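Local coordinates for enterochelin esterase (Salmonella enterica subsp. enterica serovar Typhimurium, PDB 3MGA), which probably hydrolyses the ester bonds of iron-loaded enterobactin so that the cell can recover iron from the imported siderophore, at residues A[48-60]-A[91-103]. Numbering follows the deposited sequence.
Sequences SPIRRVWVYITGV and WRGSYCFIPTERD
Over one face of the Arg52 guanidinium, offset toward its rim, lies CB of Asp103, while the edge of that group meets CH2 of Trp54; the Trp54 indole in turn carries CB of Arg52 on one face and has NE1 4.0 Å from Thr100 CG2. At the other end, Trp91 takes Gly93 N over one face, and its CZ2 meets Ile57 CG2 at 3.6 Å. With no side chain, Gly93 can bring its backbone N close over this indole. At the Trp91 edge, a water in the ring plane accepts from NE1 (2.8 Å). Between these ends, strands 52-57 and 92-100 run antiparallel (164°) as neighbours in the N-terminal domain's E-set-like sandwich. Val53, Val55, Ile57, Phe97 and Pro99 turn inward against strands 32-39 and 80-87; Trp54, Tyr56 and Ile98 face helix 117-127. Cys96 SG, set between its backbone N and carbonyl carbon (chi1 59°), lies 3.9 Å from Tyr56 CB and meets the ring obliquely, a small sulfur that fits beside a broad aromatic. The ladder closes with a classic beta bulge: Arg51 N and Arg52 N both donate to Thr100 O, the former at 3.0 Å on a lone pair. Next to it Thr100 OG1 accepts from Arg102 N (2.8 Å) in an ST turn as the chain leaves the strand. Asp103 OD2 stays 4.1 Å from Arg51 NE, well out of the guanidinium plane, so any attraction there is probably loose and electrostatic; the pairing rests instead on backbone bonds and apolar packing.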
ATOM      1  N   SER A  48      -4.316 -32.136  18.198  1.00 84.85           N
ATOM      2  CA  SER A  48      -4.290 -31.306  16.990  1.00 80.82           C
ATOM      3  C   SER A  48      -3.534 -31.930  15.811  1.00 80.16           C
ATOM      4  O   SER A  48      -2.401 -32.383  15.966  1.00 79.92           O
ATOM      5  CB  SER A  48      -3.664 -29.946  17.297  1.00 78.06           C
ATOM      6  OG  SER A  48      -3.571 -29.162  16.119  1.00 74.67           O
ATOM      7  N   PRO A  49      -4.148 -31.916  14.615  1.00 79.42           N
ATOM      8  CA  PRO A  49      -3.533 -32.457  13.413  1.00 79.06           C
ATOM      9  C   PRO A  49      -2.719 -31.406  12.647  1.00 75.28           C
ATOM     10  O   PRO A  49      -2.288 -31.671  11.524  1.00 76.18           O
ATOM     11  CB  PRO A  49      -4.745 -32.858  12.582  1.00 80.42           C
ATOM     12  CG  PRO A  49      -5.731 -31.763  12.870  1.00 78.93           C
ATOM     13  CD  PRO A  49      -5.478 -31.347  14.315  1.00 79.32           C
ATOM     14  N   ILE A  50      -2.516 -30.231  13.243  1.00 71.48           N
ATOM     15  CA  ILE A  50      -1.770 -29.157  12.590  1.00 67.64           C
ATOM     16  C   ILE A  50      -0.283 -29.470  12.403  1.00 67.97           C
ATOM     17  O   ILE A  50       0.430 -29.792  13.359  1.00 67.45           O
ATOM     18  CB  ILE A  50      -1.910 -27.820  13.353  1.00 64.91           C
ATOM     19  CG1 ILE A  50      -3.370 -27.354  13.355  1.00 63.40           C
ATOM     20  CG2 ILE A  50      -1.045 -26.757  12.717  1.00 61.94           C
ATOM     21  CD1 ILE A  50      -3.955 -27.140  11.968  1.00 59.61           C
ATOM     22  N   ARG A  51       0.160 -29.352  11.151  1.00 67.89           N
ATOM     23  CA  ARG A  51       1.545 -29.592  10.753  1.00 68.35           C
ATOM     24  C   ARG A  51       2.330 -28.276  10.663  1.00 64.99           C
ATOM     25  O   ARG A  51       3.467 -28.191  11.129  1.00 65.03           O
ATOM     26  CB  ARG A  51       1.588 -30.286   9.385  1.00 69.71           C
ATOM     27  CG  ARG A  51       0.986 -31.686   9.330  1.00 75.70           C
ATOM     28  CD  ARG A  51       1.804 -32.695  10.112  1.00 81.54           C
ATOM     29  NE  ARG A  51       1.325 -34.062   9.911  1.00 88.48           N
ATOM     30  CZ  ARG A  51       1.903 -35.148  10.426  1.00 93.40           C
ATOM     31  NH1 ARG A  51       2.992 -35.041  11.183  1.00 94.37           N
ATOM     32  NH2 ARG A  51       1.391 -36.350  10.183  1.00 98.04           N
ATOM     33  N   ARG A  52       1.727 -27.261  10.050  1.00 62.20           N
ATOM     34  CA  ARG A  52       2.388 -25.952   9.889  1.00 59.70           C
ATOM     35  C   ARG A  52       1.543 -24.775  10.365  1.00 56.45           C
ATOM     36  O   ARG A  52       0.323 -24.853  10.460  1.00 55.48           O
ATOM     37  CB  ARG A  52       2.736 -25.700   8.414  1.00 59.30           C
ATOM     38  CG  ARG A  52       3.704 -26.696   7.778  1.00 64.71           C
ATOM     39  CD  ARG A  52       5.113 -26.604   8.357  1.00 67.23           C
ATOM     40  NE  ARG A  52       6.048 -27.455   7.619  1.00 68.84           N
ATOM     41  CZ  ARG A  52       6.269 -28.746   7.864  1.00 72.58           C
ATOM     42  NH1 ARG A  52       5.629 -29.380   8.842  1.00 73.52           N
ATOM     43  NH2 ARG A  52       7.143 -29.414   7.119  1.00 75.84           N
ATOM     44  N   VAL A  53       2.234 -23.682  10.658  1.00 55.09           N
ATOM     45  CA  VAL A  53       1.622 -22.421  11.062  1.00 52.88           C
ATOM     46  C   VAL A  53       2.564 -21.372  10.491  1.00 50.66           C
ATOM     47  O   VAL A  53       3.450 -20.875  11.186  1.00 50.47           O
ATOM     48  CB  VAL A  53       1.520 -22.260  12.585  1.00 53.44           C
ATOM     49  CG1 VAL A  53       0.776 -20.988  12.908  1.00 51.89           C
ATOM     50  CG2 VAL A  53       0.820 -23.466  13.216  1.00 56.26           C
ATOM     51  N   TRP A  54       2.385 -21.057   9.211  1.00 49.74           N
ATOM     52  CA  TRP A  54       3.260 -20.106   8.533  1.00 47.37           C
ATOM     53  C   TRP A  54       3.005 -18.678   9.000  1.00 45.96           C
ATOM     54  O   TRP A  54       1.864 -18.272   9.235  1.00 44.94           O
ATOM     55  CB  TRP A  54       3.118 -20.207   7.006  1.00 47.44           C
ATOM     56  CG  TRP A  54       3.290 -21.621   6.456  1.00 50.68           C
ATOM     57  CD1 TRP A  54       2.290 -22.479   6.084  1.00 52.39           C
ATOM     58  CD2 TRP A  54       4.518 -22.330   6.246  1.00 48.49           C
ATOM     59  NE1 TRP A  54       2.819 -23.664   5.650  1.00 54.01           N
ATOM     60  CE2 TRP A  54       4.184 -23.602   5.735  1.00 52.25           C
ATOM     61  CE3 TRP A  54       5.868 -22.010   6.430  1.00 48.51           C
ATOM     62  CZ2 TRP A  54       5.149 -24.558   5.412  1.00 51.54           C
ATOM     63  CZ3 TRP A  54       6.826 -22.960   6.113  1.00 50.60           C
ATOM     64  CH2 TRP A  54       6.462 -24.222   5.610  1.00 52.77           C
ATOM     65  N   VAL A  55       4.084 -17.926   9.156  1.00 44.67           N
ATOM     66  CA  VAL A  55       3.997 -16.548   9.571  1.00 42.76           C
ATOM     67  C   VAL A  55       4.337 -15.779   8.316  1.00 42.73           C
ATOM     68  O   VAL A  55       5.474 -15.820   7.845  1.00 45.11           O
ATOM     69  CB  VAL A  55       4.981 -16.260  10.723  1.00 43.45           C
ATOM     70  CG1 VAL A  55       4.907 -14.803  11.163  1.00 38.75           C
ATOM     71  CG2 VAL A  55       4.684 -17.207  11.907  1.00 43.75           C
ATOM     72  N   TYR A  56       3.334 -15.122   7.741  1.00 42.08           N
ATOM     73  CA  TYR A  56       3.514 -14.371   6.505  1.00 42.25           C
ATOM     74  C   TYR A  56       3.489 -12.886   6.823  1.00 41.36           C
ATOM     75  O   TYR A  56       2.427 -12.301   6.971  1.00 41.70           O
ATOM     76  CB  TYR A  56       2.416 -14.740   5.510  1.00 42.53           C
ATOM     77  CG  TYR A  56       2.637 -14.245   4.099  1.00 43.91           C
ATOM     78  CD1 TYR A  56       3.338 -15.020   3.173  1.00 45.19           C
ATOM     79  CD2 TYR A  56       2.120 -13.019   3.674  1.00 44.48           C
ATOM     80  CE1 TYR A  56       3.538 -14.583   1.866  1.00 47.49           C
ATOM     81  CE2 TYR A  56       2.311 -12.571   2.371  1.00 46.36           C
ATOM     82  CZ  TYR A  56       3.021 -13.354   1.469  1.00 50.42           C
ATOM     83  OH  TYR A  56       3.207 -12.915   0.175  1.00 52.60           O
ATOM     84  N   ILE A  57       4.677 -12.301   6.950  1.00 41.54           N
ATOM     85  CA  ILE A  57       4.840 -10.892   7.261  1.00 41.02           C
ATOM     86  C   ILE A  57       5.318 -10.183   6.000  1.00 41.43           C
ATOM     87  O   ILE A  57       6.349 -10.544   5.436  1.00 42.25           O
ATOM     88  CB  ILE A  57       5.883 -10.690   8.388  1.00 41.20           C
ATOM     89  CG1 ILE A  57       5.544 -11.561   9.605  1.00 42.73           C
ATOM     90  CG2 ILE A  57       5.958  -9.231   8.796  1.00 38.08           C
ATOM     91  CD1 ILE A  57       6.558 -11.477  10.736  1.00 42.76           C
ATOM     92  N   THR A  58       4.565  -9.182   5.555  1.00 41.00           N
ATOM     93  CA  THR A  58       4.913  -8.440   4.345  1.00 41.53           C
ATOM     94  C   THR A  58       6.341  -7.881   4.404  1.00 41.99           C
ATOM     95  O   THR A  58       6.721  -7.205   5.359  1.00 40.32           O
ATOM     96  CB  THR A  58       3.919  -7.280   4.090  1.00 40.91           C
ATOM     97  OG1 THR A  58       2.596  -7.807   4.006  1.00 40.77           O
ATOM     98  CG2 THR A  58       4.248  -6.542   2.793  1.00 39.44           C
ATOM     99  N   GLY A  59       7.125  -8.183   3.374  1.00 44.11           N
ATOM    100  CA  GLY A  59       8.505  -7.712   3.281  1.00 45.71           C
ATOM    101  C   GLY A  59       9.489  -8.281   4.296  1.00 46.25           C
ATOM    102  O   GLY A  59      10.595  -7.762   4.438  1.00 48.03           O
ATOM    103  N   VAL A  60       9.105  -9.329   5.015  1.00 45.09           N
ATOM    104  CA  VAL A  60      10.010  -9.925   5.990  1.00 45.36           C
ATOM    105  C   VAL A  60      10.150 -11.437   5.781  1.00 45.88           C
ATOM    106  O   VAL A  60      11.273 -11.940   5.710  1.00 47.65           O
ATOM    107  CB  VAL A  60       9.591  -9.622   7.431  1.00 44.73           C
ATOM    108  CG1 VAL A  60      10.565 -10.286   8.413  1.00 45.27           C
ATOM    109  CG2 VAL A  60       9.550  -8.133   7.656  1.00 43.95           C
ATOM    110  N   TRP A  91      10.201   0.095  11.679  1.00 36.82           N
ATOM    111  CA  TRP A  91       9.358  -0.775  10.877  1.00 36.24           C
ATOM    112  C   TRP A  91       7.878  -0.850  11.257  1.00 35.62           C
ATOM    113  O   TRP A  91       7.495  -0.714  12.415  1.00 36.71           O
ATOM    114  CB  TRP A  91       9.934  -2.198  10.898  1.00 36.65           C
ATOM    115  CG  TRP A  91       9.209  -3.160  10.025  1.00 35.61           C
ATOM    116  CD1 TRP A  91       9.438  -3.388   8.712  1.00 35.73           C
ATOM    117  CD2 TRP A  91       8.141  -4.033  10.409  1.00 37.31           C
ATOM    118  NE1 TRP A  91       8.580  -4.349   8.240  1.00 39.65           N
ATOM    119  CE2 TRP A  91       7.771  -4.761   9.266  1.00 38.51           C
ATOM    120  CE3 TRP A  91       7.452  -4.258  11.607  1.00 40.41           C
ATOM    121  CZ2 TRP A  91       6.746  -5.711   9.280  1.00 40.82           C
ATOM    122  CZ3 TRP A  91       6.435  -5.207  11.624  1.00 40.59           C
ATOM    123  CH2 TRP A  91       6.088  -5.918  10.464  1.00 38.97           C
ATOM    124  N   ARG A  92       7.070  -1.094  10.231  1.00 35.58           N
ATOM    125  CA  ARG A  92       5.630  -1.245  10.335  1.00 35.42           C
ATOM    126  C   ARG A  92       5.199  -2.130   9.182  1.00 35.49           C
ATOM    127  O   ARG A  92       5.717  -2.000   8.074  1.00 36.76           O
ATOM    128  CB  ARG A  92       4.948   0.118  10.278  1.00 35.13           C
ATOM    129  CG  ARG A  92       3.430   0.119  10.100  1.00 36.11           C
ATOM    130  CD  ARG A  92       2.855   1.431  10.710  1.00 38.89           C
ATOM    131  NE  ARG A  92       3.524   2.594  10.157  1.00 40.40           N
ATOM    132  CZ  ARG A  92       3.611   3.783  10.734  1.00 38.87           C
ATOM    133  NH1 ARG A  92       3.109   4.011  11.942  1.00 41.50           N
ATOM    134  NH2 ARG A  92       4.252   4.750  10.098  1.00 42.97           N
ATOM    135  N   GLY A  93       4.276  -3.045   9.441  1.00 34.81           N
ATOM    136  CA  GLY A  93       3.811  -3.927   8.388  1.00 34.45           C
ATOM    137  C   GLY A  93       2.690  -4.861   8.775  1.00 33.08           C
ATOM    138  O   GLY A  93       2.389  -5.033   9.949  1.00 32.52           O
ATOM    139  N   SER A  94       2.080  -5.457   7.757  1.00 33.32           N
ATOM    140  CA  SER A  94       0.981  -6.385   7.923  1.00 35.02           C
ATOM    141  C   SER A  94       1.517  -7.788   8.053  1.00 35.63           C
ATOM    142  O   SER A  94       2.642  -8.083   7.620  1.00 34.88           O
ATOM    143  CB  SER A  94       0.076  -6.361   6.693  1.00 35.87           C
ATOM    144  OG  SER A  94      -0.383  -5.059   6.410  1.00 39.57           O
ATOM    145  N   TYR A  95       0.712  -8.660   8.648  1.00 36.29           N
ATOM    146  CA  TYR A  95       1.094 -10.059   8.767  1.00 37.53           C
ATOM    147  C   TYR A  95      -0.165 -10.887   8.937  1.00 39.02           C
ATOM    148  O   TYR A  95      -1.241 -10.351   9.225  1.00 39.48           O
ATOM    149  CB  TYR A  95       2.059 -10.299   9.939  1.00 36.46           C
ATOM    150  CG  TYR A  95       1.421 -10.150  11.302  1.00 37.71           C
ATOM    151  CD1 TYR A  95       1.267  -8.905  11.890  1.00 36.63           C
ATOM    152  CD2 TYR A  95       0.978 -11.265  12.003  1.00 36.31           C
ATOM    153  CE1 TYR A  95       0.672  -8.773  13.145  1.00 39.16           C
ATOM    154  CE2 TYR A  95       0.394 -11.143  13.252  1.00 37.59           C
ATOM    155  CZ  TYR A  95       0.236  -9.899  13.816  1.00 38.85           C
ATOM    156  OH  TYR A  95      -0.351  -9.788  15.060  1.00 36.99           O
ATOM    157  N   CYS A  96      -0.023 -12.190   8.739  1.00 39.21           N
ATOM    158  CA  CYS A  96      -1.130 -13.111   8.893  1.00 41.44           C
ATOM    159  C   CYS A  96      -0.523 -14.476   9.142  1.00 42.66           C
ATOM    160  O   CYS A  96       0.650 -14.684   8.844  1.00 43.17           O
ATOM    161  CB  CYS A  96      -2.031 -13.110   7.640  1.00 41.70           C
ATOM    162  SG  CYS A  96      -1.217 -13.559   6.069  0.88 43.39           S
ATOM    163  N   PHE A  97      -1.285 -15.385   9.738  1.00 44.51           N
ATOM    164  CA  PHE A  97      -0.776 -16.731   9.963  1.00 46.41           C
ATOM    165  C   PHE A  97      -1.520 -17.681   9.042  1.00 47.86           C
ATOM    166  O   PHE A  97      -2.626 -17.381   8.598  1.00 48.67           O
ATOM    167  CB  PHE A  97      -0.948 -17.200  11.416  1.00 47.52           C
ATOM    168  CG  PHE A  97      -0.491 -16.207  12.448  1.00 47.94           C
ATOM    169  CD1 PHE A  97       0.741 -15.575  12.337  1.00 48.75           C
ATOM    170  CD2 PHE A  97      -1.255 -15.981  13.591  1.00 48.37           C
ATOM    171  CE1 PHE A  97       1.168 -14.671  13.311  1.00 48.82           C
ATOM    172  CE2 PHE A  97      -0.829 -15.095  14.571  1.00 48.16           C
ATOM    173  CZ  PHE A  97       0.384 -14.438  14.430  1.00 47.77           C
ATOM    174  N   ILE A  98      -0.906 -18.828   8.758  1.00 49.85           N
ATOM    175  CA  ILE A  98      -1.517 -19.836   7.913  1.00 51.33           C
ATOM    176  C   ILE A  98      -1.392 -21.206   8.588  1.00 54.23           C
ATOM    177  O   ILE A  98      -0.508 -22.004   8.245  1.00 54.55           O
ATOM    178  CB  ILE A  98      -0.870 -19.893   6.524  1.00 51.81           C
ATOM    179  CG1 ILE A  98      -0.787 -18.496   5.907  1.00 49.45           C
ATOM    180  CG2 ILE A  98      -1.645 -20.856   5.621  1.00 51.55           C
ATOM    181  CD1 ILE A  98      -0.163 -18.475   4.542  1.00 51.46           C
ATOM    182  N   PRO A  99      -2.273 -21.477   9.568  1.00 55.44           N
ATOM    183  CA  PRO A  99      -2.249 -22.761  10.254  1.00 57.89           C
ATOM    184  C   PRO A  99      -2.884 -23.820   9.365  1.00 60.39           C
ATOM    185  O   PRO A  99      -4.059 -23.701   9.023  1.00 62.67           O
ATOM    186  CB  PRO A  99      -3.080 -22.508  11.513  1.00 57.77           C
ATOM    187  CG  PRO A  99      -3.974 -21.385  11.170  1.00 57.25           C
ATOM    188  CD  PRO A  99      -3.322 -20.583  10.089  1.00 54.55           C
ATOM    189  N   THR A 100      -2.106 -24.834   8.986  1.00 61.74           N
ATOM    190  CA  THR A 100      -2.591 -25.890   8.101  1.00 64.20           C
ATOM    191  C   THR A 100      -2.092 -27.279   8.474  1.00 66.92           C
ATOM    192  O   THR A 100      -1.128 -27.427   9.224  1.00 66.80           O
ATOM    193  CB  THR A 100      -2.147 -25.635   6.643  1.00 63.80           C
ATOM    194  OG1 THR A 100      -2.554 -26.740   5.819  1.00 66.28           O
ATOM    195  CG2 THR A 100      -0.627 -25.487   6.561  1.00 61.08           C
ATOM    196  N   GLU A 101      -2.773 -28.287   7.933  1.00 69.72           N
ATOM    197  CA  GLU A 101      -2.416 -29.686   8.133  1.00 73.34           C
ATOM    198  C   GLU A 101      -1.522 -30.130   6.988  1.00 74.20           C
ATOM    199  O   GLU A 101      -0.935 -31.206   7.033  1.00 77.20           O
ATOM    200  CB  GLU A 101      -3.664 -30.574   8.133  1.00 76.24           C
ATOM    201  CG  GLU A 101      -4.698 -30.259   9.203  1.00 77.42           C
ATOM    202  CD  GLU A 101      -5.921 -31.160   9.108  1.00 82.33           C
ATOM    203  OE1 GLU A 101      -5.975 -32.005   8.187  1.00 84.55           O
ATOM    204  OE2 GLU A 101      -6.830 -31.025   9.952  1.00 86.08           O
ATOM    205  N   ARG A 102      -1.442 -29.304   5.946  1.00 73.11           N
ATOM    206  CA  ARG A 102      -0.638 -29.622   4.771  1.00 73.88           C
ATOM    207  C   ARG A 102       0.849 -29.447   5.034  1.00 72.56           C
ATOM    208  O   ARG A 102       1.260 -28.559   5.789  1.00 70.87           O
ATOM    209  CB  ARG A 102      -1.034 -28.731   3.591  1.00 73.10           C
ATOM    210  CG  ARG A 102      -2.489 -28.855   3.158  1.00 75.41           C
ATOM    211  CD  ARG A 102      -2.767 -27.963   1.956  1.00 76.26           C
ATOM    212  NE  ARG A 102      -1.997 -28.371   0.780  1.00 78.74           N
ATOM    213  CZ  ARG A 102      -1.997 -27.726  -0.386  1.00 79.89           C
ATOM    214  NH1 ARG A 102      -2.717 -26.618  -0.547  1.00 80.15           N
ATOM    215  NH2 ARG A 102      -1.263 -28.183  -1.396  1.00 80.72           N
ATOM    216  N   ASP A 103       1.647 -30.300   4.400  1.00 73.53           N
ATOM    217  CA  ASP A 103       3.102 -30.243   4.512  1.00 72.86           C
ATOM    218  C   ASP A 103       3.767 -30.637   3.188  1.00 74.82           C
ATOM    219  O   ASP A 103       4.923 -31.064   3.170  1.00 76.52           O
ATOM    220  CB  ASP A 103       3.583 -31.141   5.658  1.00 73.66           C
ATOM    221  CG  ASP A 103       3.164 -32.600   5.486  1.00 76.56           C
ATOM    222  OD1 ASP A 103       2.617 -32.959   4.422  1.00 75.02           O
ATOM    223  OD2 ASP A 103       3.383 -33.390   6.428  1.00 76.72           O
TER
HETATM  224  O   HOH W   1       7.885  -5.122   5.682  1.00 51.35           O